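Local coordinates for DUF5063 domain-containing protein (Bacteroides fragilis, PDB 3NRH) that is of unknown function but folds as a mainly alpha-helical domain of the DUF5063 family, at residues I14-V19 with Q121-F126; S54-C59 with D140-C145; V7-N12 with G133-M138; A25-A30 with S36-T41; I81-I86 with E114-I119. One frame throughout, in Å; residues are numbered along the deposited sequence.

Contact 1: I14-V19 with Q121-F126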
# COMPACT_ATOMS: atom_id res chain seq x y z
N ILE A 14 -16.46 -3.95 -9.22
CA ILE A 14 -15.91 -3.92 -10.57
C ILE A 14 -14.44 -3.49 -10.59
O ILE A 14 -13.61 -4.12 -11.24
CB ILE A 14 -16.72 -2.96 -11.47
CG1 ILE A 14 -18.18 -3.40 -11.50
CG2 ILE A 14 -16.13 -2.93 -12.88
CD1 ILE A 14 -18.38 -4.83 -11.95
N GLU A 15 -14.13 -2.40 -9.89
CA GLU A 15 -12.76 -1.93 -9.85
C GLU A 15 -11.84 -2.94 -9.17
O GLU A 15 -10.67 -3.06 -9.54
CB GLU A 15 -12.67 -0.57 -9.15
CG GLU A 15 -13.46 0.52 -9.85
CD GLU A 15 -13.03 1.91 -9.43
OE1 GLU A 15 -12.90 2.15 -8.21
OE2 GLU A 15 -12.83 2.76 -10.33
N PHE A 16 -12.36 -3.66 -8.18
CA PHE A 16 -11.56 -4.67 -7.50
C PHE A 16 -11.26 -5.80 -8.48
O PHE A 16 -10.12 -6.28 -8.57
CB PHE A 16 -12.31 -5.23 -6.29
CG PHE A 16 -11.57 -6.32 -5.56
CD1 PHE A 16 -10.35 -6.05 -4.94
CD2 PHE A 16 -12.06 -7.62 -5.53
CE1 PHE A 16 -9.64 -7.07 -4.29
CE2 PHE A 16 -11.36 -8.64 -4.89
CZ PHE A 16 -10.15 -8.36 -4.26
N VAL A 17 -12.27 -6.23 -9.23
CA VAL A 17 -12.08 -7.30 -10.21
C VAL A 17 -10.98 -6.92 -11.20
O VAL A 17 -10.12 -7.74 -11.51
CB VAL A 17 -13.40 -7.60 -10.97
CG1 VAL A 17 -13.12 -8.52 -12.16
CG2 VAL A 17 -14.40 -8.27 -10.03
N THR A 18 -11.00 -5.67 -11.66
CA THR A 18 -9.99 -5.20 -12.60
C THR A 18 -8.56 -5.30 -12.06
O THR A 18 -7.67 -5.83 -12.74
CB THR A 18 -10.28 -3.75 -13.03
OG1 THR A 18 -11.56 -3.70 -13.65
CG2 THR A 18 -9.22 -3.26 -14.02
N VAL A 19 -8.31 -4.80 -10.86
CA VAL A 19 -6.96 -4.88 -10.32
C VAL A 19 -6.60 -6.31 -9.95
O VAL A 19 -5.44 -6.72 -10.07
CB VAL A 19 -6.77 -3.96 -9.08
CG1 VAL A 19 -7.72 -4.37 -7.97
CG2 VAL A 19 -5.31 -4.00 -8.61
N GLN A 121 -3.57 -17.34 -4.48
CA GLN A 121 -4.56 -18.39 -4.30
C GLN A 121 -5.94 -17.80 -4.03
O GLN A 121 -6.93 -18.23 -4.62
CB GLN A 121 -4.16 -19.32 -3.16
CG GLN A 121 -5.01 -20.59 -3.08
CD GLN A 121 -4.55 -21.51 -1.97
OE1 GLN A 121 -3.36 -21.75 -1.79
NE2 GLN A 121 -5.51 -22.06 -1.22
N ASP A 122 -6.02 -16.83 -3.14
CA ASP A 122 -7.32 -16.23 -2.84
C ASP A 122 -7.86 -15.36 -3.98
O ASP A 122 -9.03 -15.45 -4.32
CB ASP A 122 -7.27 -15.41 -1.56
CG ASP A 122 -7.80 -16.17 -0.36
OD1 ASP A 122 -8.98 -16.61 -0.40
OD2 ASP A 122 -7.06 -16.33 0.63
N ILE A 123 -7.00 -14.54 -4.56
CA ILE A 123 -7.44 -13.66 -5.65
C ILE A 123 -7.82 -14.42 -6.92
O ILE A 123 -8.87 -14.16 -7.51
CB ILE A 123 -6.35 -12.62 -5.99
CG1 ILE A 123 -5.92 -11.87 -4.72
CG2 ILE A 123 -6.90 -11.62 -7.02
CD1 ILE A 123 -7.05 -11.15 -4.02
N LYS A 124 -6.98 -15.37 -7.32
CA LYS A 124 -7.24 -16.15 -8.53
C LYS A 124 -8.52 -16.98 -8.44
O LYS A 124 -9.28 -17.07 -9.40
CB LYS A 124 -6.05 -17.07 -8.83
CG LYS A 124 -6.19 -17.92 -10.10
CD LYS A 124 -6.24 -17.06 -11.36
CE LYS A 124 -6.27 -17.92 -12.62
NZ LYS A 124 -6.20 -17.10 -13.87
N ASP A 125 -8.75 -17.61 -7.28
CA ASP A 125 -9.95 -18.42 -7.11
C ASP A 125 -11.19 -17.55 -7.28
O ASP A 125 -12.18 -17.96 -7.88
CB ASP A 125 -9.97 -19.08 -5.73
CG ASP A 125 -9.08 -20.31 -5.66
OD1 ASP A 125 -8.60 -20.77 -6.72
OD2 ASP A 125 -8.87 -20.83 -4.54
N PHE A 126 -11.11 -16.33 -6.76
CA PHE A 126 -12.21 -15.38 -6.85
C PHE A 126 -12.52 -14.93 -8.29
O PHE A 126 -13.65 -15.06 -8.75
CB PHE A 126 -11.93 -14.15 -5.99
CG PHE A 126 -12.80 -12.98 -6.31
CD1 PHE A 126 -14.19 -13.06 -6.16
CD2 PHE A 126 -12.25 -11.81 -6.82
CE1 PHE A 126 -15.01 -11.98 -6.50
CE2 PHE A 126 -13.07 -10.73 -7.17
CZ PHE A 126 -14.45 -10.82 -7.01

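Contact 2: S54-C59 with D140-C145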
# COMPACT_ATOMS: atom_id res chain seq x y z
N SER A 54 -10.11 -2.90 0.35
CA SER A 54 -10.59 -2.15 1.51
C SER A 54 -11.87 -1.38 1.22
O SER A 54 -12.61 -1.04 2.14
CB SER A 54 -9.51 -1.16 1.98
OG SER A 54 -8.31 -1.83 2.33
N MSE A 55 -12.12 -1.09 -0.05
CA MSE A 55 -13.30 -0.34 -0.45
C MSE A 55 -14.50 -1.18 -0.86
O MSE A 55 -15.54 -0.64 -1.23
CB MSE A 55 -12.94 0.62 -1.59
CG MSE A 55 -11.96 1.69 -1.16
SE MSE A 55 -11.45 2.84 -2.62
CE MSE A 55 -13.03 3.95 -2.71
N LEU A 56 -14.35 -2.50 -0.78
CA LEU A 56 -15.43 -3.40 -1.15
C LEU A 56 -16.62 -3.24 -0.22
O LEU A 56 -16.48 -2.87 0.94
CB LEU A 56 -14.94 -4.85 -1.10
CG LEU A 56 -13.98 -5.26 -2.22
CD1 LEU A 56 -13.47 -6.67 -1.99
CD2 LEU A 56 -14.71 -5.16 -3.56
N PRO A 57 -17.83 -3.50 -0.74
CA PRO A 57 -19.04 -3.38 0.09
C PRO A 57 -19.20 -4.64 0.93
O PRO A 57 -18.54 -5.65 0.68
CB PRO A 57 -20.14 -3.22 -0.95
CG PRO A 57 -19.67 -4.08 -2.07
CD PRO A 57 -18.19 -3.73 -2.16
N LYS A 58 -20.07 -4.58 1.93
CA LYS A 58 -20.31 -5.72 2.80
C LYS A 58 -21.02 -6.83 2.04
O LYS A 58 -22.05 -6.61 1.41
CB LYS A 58 -21.16 -5.28 4.00
CG LYS A 58 -20.45 -4.31 4.93
CD LYS A 58 -21.40 -3.64 5.91
CE LYS A 58 -22.32 -2.66 5.21
NZ LYS A 58 -23.18 -1.91 6.17
N CYS A 59 -20.44 -8.03 2.10
CA CYS A 59 -21.01 -9.19 1.41
C CYS A 59 -21.46 -10.26 2.39
O CYS A 59 -20.84 -10.47 3.43
CB CYS A 59 -19.97 -9.77 0.44
SG CYS A 59 -19.38 -8.61 -0.80
N ASP A 140 -20.84 -15.50 -3.60
CA ASP A 140 -20.15 -16.25 -2.55
C ASP A 140 -18.64 -16.21 -2.68
O ASP A 140 -17.94 -16.11 -1.67
CB ASP A 140 -20.66 -17.69 -2.52
CG ASP A 140 -22.02 -17.80 -1.86
OD1 ASP A 140 -22.64 -16.74 -1.62
OD2 ASP A 140 -22.48 -18.93 -1.58
N SER A 141 -18.12 -16.26 -3.90
CA SER A 141 -16.67 -16.21 -4.09
C SER A 141 -16.16 -14.84 -3.62
O SER A 141 -15.08 -14.73 -3.05
CB SER A 141 -16.28 -16.45 -5.56
OG SER A 141 -16.80 -15.46 -6.43
N LEU A 142 -16.96 -13.80 -3.86
CA LEU A 142 -16.60 -12.45 -3.44
C LEU A 142 -16.58 -12.38 -1.91
O LEU A 142 -15.63 -11.88 -1.31
CB LEU A 142 -17.60 -11.43 -3.98
CG LEU A 142 -17.40 -10.00 -3.48
CD1 LEU A 142 -16.05 -9.49 -3.97
CD2 LEU A 142 -18.53 -9.10 -3.98
N ALA A 143 -17.65 -12.88 -1.29
CA ALA A 143 -17.75 -12.88 0.17
C ALA A 143 -16.57 -13.60 0.80
O ALA A 143 -16.00 -13.13 1.78
CB ALA A 143 -19.07 -13.54 0.60
N ILE A 144 -16.21 -14.76 0.25
CA ILE A 144 -15.08 -15.53 0.78
C ILE A 144 -13.77 -14.75 0.64
O ILE A 144 -12.99 -14.66 1.59
CB ILE A 144 -14.93 -16.87 0.03
CG1 ILE A 144 -16.10 -17.79 0.40
CG2 ILE A 144 -13.61 -17.54 0.39
CD1 ILE A 144 -16.12 -19.09 -0.36
N CYS A 145 -13.54 -14.18 -0.53
CA CYS A 145 -12.33 -13.40 -0.77
C CYS A 145 -12.25 -12.22 0.19
O CYS A 145 -11.19 -11.95 0.75
CB CYS A 145 -12.31 -12.91 -2.21
SG CYS A 145 -10.76 -12.10 -2.69

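Contact 3: V7-N12 with G133-M138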
# COMPACT_ATOMS: atom_id res chain seq x y z
N VAL A 7 -24.66 -7.15 -4.98
CA VAL A 7 -23.40 -6.45 -4.72
C VAL A 7 -22.39 -6.70 -5.83
O VAL A 7 -21.48 -5.90 -6.04
CB VAL A 7 -22.77 -6.91 -3.38
CG1 VAL A 7 -23.66 -6.51 -2.22
CG2 VAL A 7 -22.55 -8.41 -3.38
N ILE A 8 -22.57 -7.79 -6.57
CA ILE A 8 -21.66 -8.12 -7.66
C ILE A 8 -21.67 -7.07 -8.77
O ILE A 8 -20.84 -7.11 -9.68
CB ILE A 8 -21.99 -9.50 -8.27
CG1 ILE A 8 -23.42 -9.50 -8.81
CG2 ILE A 8 -21.80 -10.58 -7.22
CD1 ILE A 8 -23.79 -10.77 -9.55
N PHE A 9 -22.60 -6.13 -8.69
CA PHE A 9 -22.69 -5.06 -9.68
C PHE A 9 -22.14 -3.76 -9.09
O PHE A 9 -22.06 -2.74 -9.78
CB PHE A 9 -24.14 -4.86 -10.12
CG PHE A 9 -24.76 -6.07 -10.73
CD1 PHE A 9 -24.22 -6.65 -11.88
CD2 PHE A 9 -25.90 -6.65 -10.17
CE1 PHE A 9 -24.79 -7.78 -12.45
CE2 PHE A 9 -26.48 -7.78 -10.73
CZ PHE A 9 -25.93 -8.35 -11.88
N ASP A 10 -21.78 -3.81 -7.81
CA ASP A 10 -21.25 -2.65 -7.11
C ASP A 10 -20.05 -2.06 -7.85
O ASP A 10 -19.20 -2.78 -8.36
CB ASP A 10 -20.82 -3.07 -5.70
CG ASP A 10 -20.48 -1.89 -4.82
OD1 ASP A 10 -21.41 -1.18 -4.39
OD2 ASP A 10 -19.28 -1.67 -4.56
N LYS A 11 -20.00 -0.73 -7.91
CA LYS A 11 -18.92 -0.03 -8.60
C LYS A 11 -17.55 -0.39 -8.01
O LYS A 11 -16.56 -0.48 -8.74
CB LYS A 11 -19.14 1.49 -8.51
CG LYS A 11 -19.01 2.06 -7.10
CD LYS A 11 -19.46 3.52 -7.05
CE LYS A 11 -19.03 4.19 -5.75
NZ LYS A 11 -19.53 3.48 -4.55
N ASN A 12 -17.51 -0.59 -6.70
CA ASN A 12 -16.28 -0.94 -6.01
C ASN A 12 -15.88 -2.38 -6.33
O ASN A 12 -14.69 -2.71 -6.37
CB ASN A 12 -16.45 -0.76 -4.50
CG ASN A 12 -16.61 0.69 -4.10
OD1 ASN A 12 -17.38 1.03 -3.21
ND2 ASN A 12 -15.87 1.57 -4.76
N GLY A 133 -19.93 -16.47 -14.60
CA GLY A 133 -21.28 -15.96 -14.78
C GLY A 133 -22.47 -16.41 -13.96
O GLY A 133 -23.59 -15.99 -14.25
N LEU A 134 -22.27 -17.24 -12.94
CA LEU A 134 -23.39 -17.69 -12.11
C LEU A 134 -23.49 -16.75 -10.91
O LEU A 134 -22.62 -16.74 -10.04
CB LEU A 134 -23.16 -19.14 -11.66
CG LEU A 134 -24.29 -19.86 -10.90
CD1 LEU A 134 -25.58 -19.82 -11.71
CD2 LEU A 134 -23.87 -21.29 -10.59
N ASN A 135 -24.56 -15.96 -10.87
CA ASN A 135 -24.77 -14.99 -9.80
C ASN A 135 -24.48 -15.46 -8.37
O ASN A 135 -23.75 -14.80 -7.64
CB ASN A 135 -26.20 -14.44 -9.87
CG ASN A 135 -26.42 -13.28 -8.91
OD1 ASN A 135 -26.48 -13.47 -7.70
ND2 ASN A 135 -26.55 -12.07 -9.46
N GLU A 136 -25.05 -16.60 -7.99
CA GLU A 136 -24.87 -17.13 -6.64
C GLU A 136 -23.41 -17.35 -6.23
O GLU A 136 -22.99 -16.91 -5.16
CB GLU A 136 -25.63 -18.45 -6.49
CG GLU A 136 -27.11 -18.38 -6.85
CD GLU A 136 -27.35 -18.42 -8.34
OE1 GLU A 136 -27.06 -19.47 -8.96
OE2 GLU A 136 -27.82 -17.41 -8.91
N THR A 137 -22.64 -18.04 -7.07
CA THR A 137 -21.24 -18.31 -6.76
C THR A 137 -20.36 -17.09 -6.98
O THR A 137 -19.28 -17.00 -6.42
CB THR A 137 -20.70 -19.51 -7.58
OG1 THR A 137 -20.98 -19.33 -8.97
CG2 THR A 137 -21.35 -20.81 -7.11
N MSE A 138 -20.83 -16.15 -7.80
CA MSE A 138 -20.08 -14.92 -8.02
C MSE A 138 -20.14 -14.17 -6.70
O MSE A 138 -19.14 -13.60 -6.23
CB MSE A 138 -20.72 -14.07 -9.12
CG MSE A 138 -20.51 -14.59 -10.54
SE MSE A 138 -21.47 -13.53 -11.86
CE MSE A 138 -20.33 -11.98 -11.88

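Contact 4: A25-A30 with S36-T41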
# COMPACT_ATOMS: atom_id res chain seq x y z
N ALA A 25 -2.61 -11.76 -13.54
CA ALA A 25 -1.95 -11.82 -14.84
C ALA A 25 -0.47 -11.47 -14.73
O ALA A 25 0.37 -12.09 -15.38
CB ALA A 25 -2.64 -10.87 -15.83
N PHE A 26 -0.16 -10.48 -13.90
CA PHE A 26 1.23 -10.06 -13.71
C PHE A 26 2.09 -11.20 -13.16
O PHE A 26 3.16 -11.48 -13.69
CB PHE A 26 1.31 -8.88 -12.75
CG PHE A 26 2.70 -8.36 -12.55
CD1 PHE A 26 3.36 -7.70 -13.58
CD2 PHE A 26 3.37 -8.56 -11.34
CE1 PHE A 26 4.67 -7.25 -13.41
CE2 PHE A 26 4.68 -8.11 -11.16
CZ PHE A 26 5.33 -7.46 -12.20
N LEU A 27 1.61 -11.85 -12.10
CA LEU A 27 2.36 -12.95 -11.50
C LEU A 27 2.46 -14.13 -12.45
O LEU A 27 3.48 -14.82 -12.49
CB LEU A 27 1.70 -13.40 -10.20
CG LEU A 27 1.63 -12.38 -9.07
CD1 LEU A 27 1.09 -13.06 -7.82
CD2 LEU A 27 3.02 -11.79 -8.81
N GLU A 28 1.41 -14.37 -13.23
CA GLU A 28 1.40 -15.47 -14.17
C GLU A 28 2.40 -15.28 -15.32
O GLU A 28 2.83 -16.24 -15.94
CB GLU A 28 -0.02 -15.66 -14.73
CG GLU A 28 -0.99 -16.25 -13.71
CD GLU A 28 -2.45 -16.00 -14.07
OE1 GLU A 28 -2.72 -15.40 -15.13
OE2 GLU A 28 -3.33 -16.42 -13.28
N ARG A 29 2.76 -14.03 -15.58
CA ARG A 29 3.70 -13.72 -16.65
C ARG A 29 5.10 -13.41 -16.11
O ARG A 29 5.94 -12.86 -16.82
CB ARG A 29 3.18 -12.52 -17.45
CG ARG A 29 1.82 -12.75 -18.11
CD ARG A 29 1.19 -11.45 -18.56
NE ARG A 29 2.10 -10.67 -19.40
CZ ARG A 29 1.86 -9.43 -19.81
NH1 ARG A 29 0.75 -8.81 -19.44
NH2 ARG A 29 2.75 -8.80 -20.57
N ALA A 30 5.35 -13.80 -14.87
CA ALA A 30 6.63 -13.56 -14.20
C ALA A 30 7.88 -14.03 -14.94
O ALA A 30 8.89 -13.33 -14.95
CB ALA A 30 6.60 -14.18 -12.80
N SER A 36 14.10 -6.20 -11.73
CA SER A 36 13.84 -4.78 -11.53
C SER A 36 12.41 -4.43 -11.94
O SER A 36 11.70 -3.73 -11.22
CB SER A 36 14.83 -3.92 -12.32
OG SER A 36 14.80 -4.22 -13.70
N THR A 37 12.00 -4.93 -13.10
CA THR A 37 10.65 -4.68 -13.61
C THR A 37 9.61 -5.33 -12.70
O THR A 37 8.56 -4.75 -12.43
CB THR A 37 10.50 -5.21 -15.04
OG1 THR A 37 11.50 -4.63 -15.87
CG2 THR A 37 9.12 -4.86 -15.59
N PHE A 38 9.92 -6.54 -12.24
CA PHE A 38 9.01 -7.27 -11.37
C PHE A 38 8.78 -6.51 -10.06
O PHE A 38 7.64 -6.30 -9.64
CB PHE A 38 9.58 -8.65 -11.03
CG PHE A 38 8.72 -9.45 -10.10
CD1 PHE A 38 7.55 -10.05 -10.56
CD2 PHE A 38 9.04 -9.56 -8.76
CE1 PHE A 38 6.71 -10.74 -9.69
CE2 PHE A 38 8.21 -10.25 -7.88
CZ PHE A 38 7.05 -10.85 -8.35
N VAL A 39 9.88 -6.11 -9.42
CA VAL A 39 9.79 -5.40 -8.16
C VAL A 39 9.07 -4.05 -8.29
O VAL A 39 8.17 -3.75 -7.51
CB VAL A 39 11.19 -5.17 -7.56
CG1 VAL A 39 11.11 -4.25 -6.34
CG2 VAL A 39 11.79 -6.51 -7.16
N ASP A 40 9.46 -3.26 -9.29
CA ASP A 40 8.84 -1.95 -9.49
C ASP A 40 7.34 -2.03 -9.71
O ASP A 40 6.58 -1.23 -9.15
CB ASP A 40 9.46 -1.23 -10.70
CG ASP A 40 10.89 -0.81 -10.45
OD1 ASP A 40 11.25 -0.58 -9.28
OD2 ASP A 40 11.66 -0.68 -11.44
N THR A 41 6.90 -2.98 -10.53
CA THR A 41 5.48 -3.13 -10.84
C THR A 41 4.65 -3.67 -9.68
O THR A 41 3.52 -3.23 -9.46
CB THR A 41 5.27 -4.03 -12.05
OG1 THR A 41 6.02 -3.52 -13.16
CG2 THR A 41 3.79 -4.08 -12.42

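Contact 5: I81-I86 with E114-I119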
# COMPACT_ATOMS: atom_id res chain seq x y z
N ILE A 81 7.68 -21.31 -7.19
CA ILE A 81 9.03 -21.56 -7.65
C ILE A 81 9.50 -20.52 -8.66
O ILE A 81 10.65 -20.07 -8.61
CB ILE A 81 9.15 -22.98 -8.25
CG1 ILE A 81 8.94 -24.02 -7.14
CG2 ILE A 81 10.52 -23.16 -8.90
CD1 ILE A 81 8.88 -25.45 -7.63
N ASN A 82 8.63 -20.13 -9.59
CA ASN A 82 9.00 -19.13 -10.58
C ASN A 82 9.28 -17.78 -9.93
O ASN A 82 10.23 -17.09 -10.29
CB ASN A 82 7.91 -18.97 -11.64
CG ASN A 82 7.74 -20.22 -12.48
OD1 ASN A 82 8.72 -20.87 -12.83
ND2 ASN A 82 6.50 -20.54 -12.82
N LEU A 83 8.46 -17.41 -8.96
CA LEU A 83 8.65 -16.14 -8.27
C LEU A 83 9.95 -16.19 -7.47
O LEU A 83 10.70 -15.21 -7.42
CB LEU A 83 7.47 -15.84 -7.35
CG LEU A 83 6.13 -15.70 -8.08
CD1 LEU A 83 5.03 -15.34 -7.09
CD2 LEU A 83 6.25 -14.63 -9.16
N ALA A 84 10.20 -17.33 -6.85
CA ALA A 84 11.41 -17.50 -6.05
C ALA A 84 12.64 -17.35 -6.95
O ALA A 84 13.64 -16.76 -6.54
CB ALA A 84 11.41 -18.87 -5.36
N SER A 85 12.57 -17.86 -8.17
CA SER A 85 13.69 -17.78 -9.11
C SER A 85 13.96 -16.34 -9.55
O SER A 85 15.11 -15.94 -9.72
CB SER A 85 13.42 -18.65 -10.34
OG SER A 85 13.30 -20.01 -9.97
N ILE A 86 12.89 -15.56 -9.74
CA ILE A 86 13.02 -14.17 -10.15
C ILE A 86 13.69 -13.35 -9.06
O ILE A 86 14.59 -12.54 -9.34
CB ILE A 86 11.63 -13.53 -10.44
CG1 ILE A 86 10.87 -14.33 -11.50
CG2 ILE A 86 11.80 -12.09 -10.89
CD1 ILE A 86 11.52 -14.34 -12.86
N GLU A 114 6.39 -16.99 -1.41
CA GLU A 114 5.31 -17.73 -0.75
C GLU A 114 4.15 -16.80 -0.43
O GLU A 114 2.99 -17.18 -0.60
CB GLU A 114 5.82 -18.40 0.53
CG GLU A 114 4.86 -19.45 1.06
CD GLU A 114 5.39 -20.15 2.29
OE1 GLU A 114 6.58 -20.52 2.30
OE2 GLU A 114 4.61 -20.35 3.25
N ASP A 115 4.46 -15.59 0.04
CA ASP A 115 3.42 -14.61 0.35
C ASP A 115 2.60 -14.31 -0.90
O ASP A 115 1.37 -14.31 -0.87
CB ASP A 115 4.02 -13.29 0.85
CG ASP A 115 4.59 -13.39 2.25
OD1 ASP A 115 3.88 -13.86 3.16
OD2 ASP A 115 5.76 -12.98 2.44
N LEU A 116 3.29 -14.03 -2.00
CA LEU A 116 2.61 -13.71 -3.25
C LEU A 116 1.77 -14.87 -3.76
O LEU A 116 0.64 -14.67 -4.20
CB LEU A 116 3.62 -13.28 -4.32
CG LEU A 116 4.34 -11.96 -4.03
CD1 LEU A 116 5.40 -11.69 -5.10
CD2 LEU A 116 3.32 -10.82 -3.99
N ALA A 117 2.30 -16.09 -3.68
CA ALA A 117 1.56 -17.25 -4.13
C ALA A 117 0.32 -17.45 -3.25
O ALA A 117 -0.75 -17.82 -3.74
CB ALA A 117 2.45 -18.50 -4.10
N ASP A 118 0.46 -17.18 -1.95
CA ASP A 118 -0.68 -17.31 -1.03
C ASP A 118 -1.78 -16.31 -1.38
O ASP A 118 -2.95 -16.66 -1.41
CB ASP A 118 -0.24 -17.10 0.42
CG ASP A 118 0.51 -18.28 0.99
OD1 ASP A 118 0.53 -19.35 0.35
OD2 ASP A 118 1.07 -18.15 2.10
N ILE A 119 -1.39 -15.06 -1.62
CA ILE A 119 -2.37 -14.02 -1.97
C ILE A 119 -3.03 -14.42 -3.29
O ILE A 119 -4.26 -14.33 -3.43
CB ILE A 119 -1.68 -12.65 -2.11
CG1 ILE A 119 -1.06 -12.24 -0.77
CG2 ILE A 119 -2.67 -11.60 -2.60
CD1 ILE A 119 -0.17 -11.01 -0.86

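Contact 1: I14-V19 with Q121-F126
The rings of F16 and F126 meet obliquely in the interior of the helical domain, on two helices whose short segments approach to 11.0 Å between axes at an angle of 116°. The aromatic part of the contact is neither a stack nor an edge-to-face pair: the ring planes are inclined at 35°, the centroids stand 5.6 Å apart, and F16 CE2 touches F126 CE2 at 3.5 Å. Both phenylalanines share one first torsion, with CG trans to the backbone N, and it points each ring into the gap between the helices. The aliphatic part flanks this pair. The CG2 branch of V17 comes to 4.0 Å from F126 CZ, its side chain crossing that of F126 at about a right angle, and I123 offers its CD1 end to F16 CZ at 4.2 Å. No hydrogen bond joins the segments; polar groups of 121-126 have partners outside the contact, K124 in a salt bridge with E28 and D125 at the backbone N atoms of Y70 and V71. Helix 135-169 supplies C145 against F126 and W153 against I123, while L49 and A53 of helix 35-54 pack on F16.

Contact 2: S54-C59 with D140-C145
C59 and A143 bring an irregular chain and a helix together, C59 CA lying 5.1 Å from A143 CA. Segment 54-59 leaves the end of helix 35-54 and runs extended from L56 onward, whereas 140-145 is continuous helix. The backbone of the extended part is held by Q146, three residues beyond A143 on the same helix: its side-chain amide gives a hydrogen bond to P57 O and accepts one from C59 N. This is a loop strapped along the flank of the long helix 135-169, within a predominantly helical domain. The thiol of C59 makes the tightest touch, SG standing 3.3 Å from the CD2 branch of L142 and 3.6 Å from its CG. With SG trans to its own carbonyl carbon (chi1 -58°), the sulfur is directed to L142 while CB remains over the backbone of A143, 3.8 Å from A143 CA and 3.9 Å from A143 CB. L142 uses its second branch differently: CD1 faces L56 CD1 at 4.3 Å, a looser methyl contact. From helix 11-28, V13 packs on L142 and F16 on L56, and F126 of helix 112-131 also lies against L142.

Contact 3: V7-N12 with G133-M138
I8 carries nearly all of this contact, with one branch directed to N135 and the other to M138, a selenomethionine in the crystal. The close side is the buried I8 side chain against the N135 amide, where I8 CD1 lies 3.7 Å from N135 CG and the two side chains meet at a slant; the still shorter approach of this methyl to the amide nitrogen is doubtful in detail. CG1 of I8 sits between its backbone N and carbonyl carbon (chi1 60°), an orientation that extends CD1 toward N135 while CG2 turns to M138. There the packing is easier: I8 CG2 is 4.0 Å from M138 C and 4.1 Å from M138 CB. The contact sets the 3-10 segment 7-9, just before helix 11-28, against the first turn of helix 135-169. D10 is the N-cap of helix 11-28, where N12 N donates to D10 OD2 at 3.0 Å from above the carboxylate plane, and L134 occupies the N-cap position of helix 135-169. F130 of helix 112-131 also packs on both I8 and M138. Toward solvent the contact thins out to F9, an exposed residue whose CE2 comes only to 4.5 Å from N135 ND2; I8 CG1 lies over the centre of one face of its ring.

Contact 4: A25-A30 with S36-T41
A helical hairpin brings F26, near the end of helix 11-28, against F38 and T41 near the start of helix 35-54, with a short connection between the two helices. R29 is the first residue to leave helical angles, and the turn is short enough for side chains on both arms to meet close to it. F26 lies at the centre, touching both partners across the gap. Its ring runs nearly parallel to that of F38, the planes at 13°, yet the two are slid so far apart that they barely overlap: the centroids are 5.5 Å apart and F26 CE2 touches F38 CD1 at 3.5 Å. L27 adds an aliphatic touch at the edge of the F38 ring, where its CD2 lies 3.9 Å from F38 CE1. Further partners come from neighbouring helices, L83 and L116 packing on F38. T41 makes the closest approach to F26, its CB 3.4 Å from F26 CZ. Its methyl sits over one face of that ring, toward the rim, in a CH-pi contact, CG2 lying 3.8 Å from the F26 centroid and 27° off the ring normal. The hydroxyl of T41 is tied back to its own helix, T41 OG1 donating to T37 O at 2.9 Å.

Contact 5: I81-I86 with E114-I119
L83 and L116 share one conformation: in each, CG is trans to the carbonyl carbon (chi1 -62° and -67°) and the second torsion is extended. From its helix L83 thereby sends CD1 forward, and this single methyl does the touching. It lies 3.7 Å from L116 CB, close to the root of the opposite side chain, and 4.2 Å from L116 CD1 farther out. The side chains cross at about a right angle, the methyl of L83 meeting the flank of L116. The same CD1 also comes within 4.4 Å of A117 N, which places it near the start of the L116 side chain and the backbone N that follows. The contact thus packs helix 73-87 on helix 112-131, two helices separated in sequence by the small antiparallel pair of strands 92-94 and 109-111. The side-chain contact is apolar, with no hydrogen bond from one segment to the other, and all three touching residues are buried. A30 lies against L83, and T160 of helix 135-169 against L116.

Contacts 1 and 5 are the buried ones, both on helix 112-131 with centres about 17 Å apart; contact 1 relies chiefly on aromatic rings, contact 5 mainly on two leucines. Contacts 2, 3 and 4 are partly buried and involve loops or helix ends on at least one side. Their chemistry is more mixed: a thiol against aliphatic groups in contact 2, an isoleucine beside an amide in contact 3, rings and a threonine methyl in contact 4. Contacts 2 and 3 share helix 135-169, whereas 3 and 4 take opposite ends of helix 11-28, their centres about 28 Å apart. Packing is continuous from contact 1 to 2 and from 4 to 5, while contacts 1 and 4 are joined by a salt bridge.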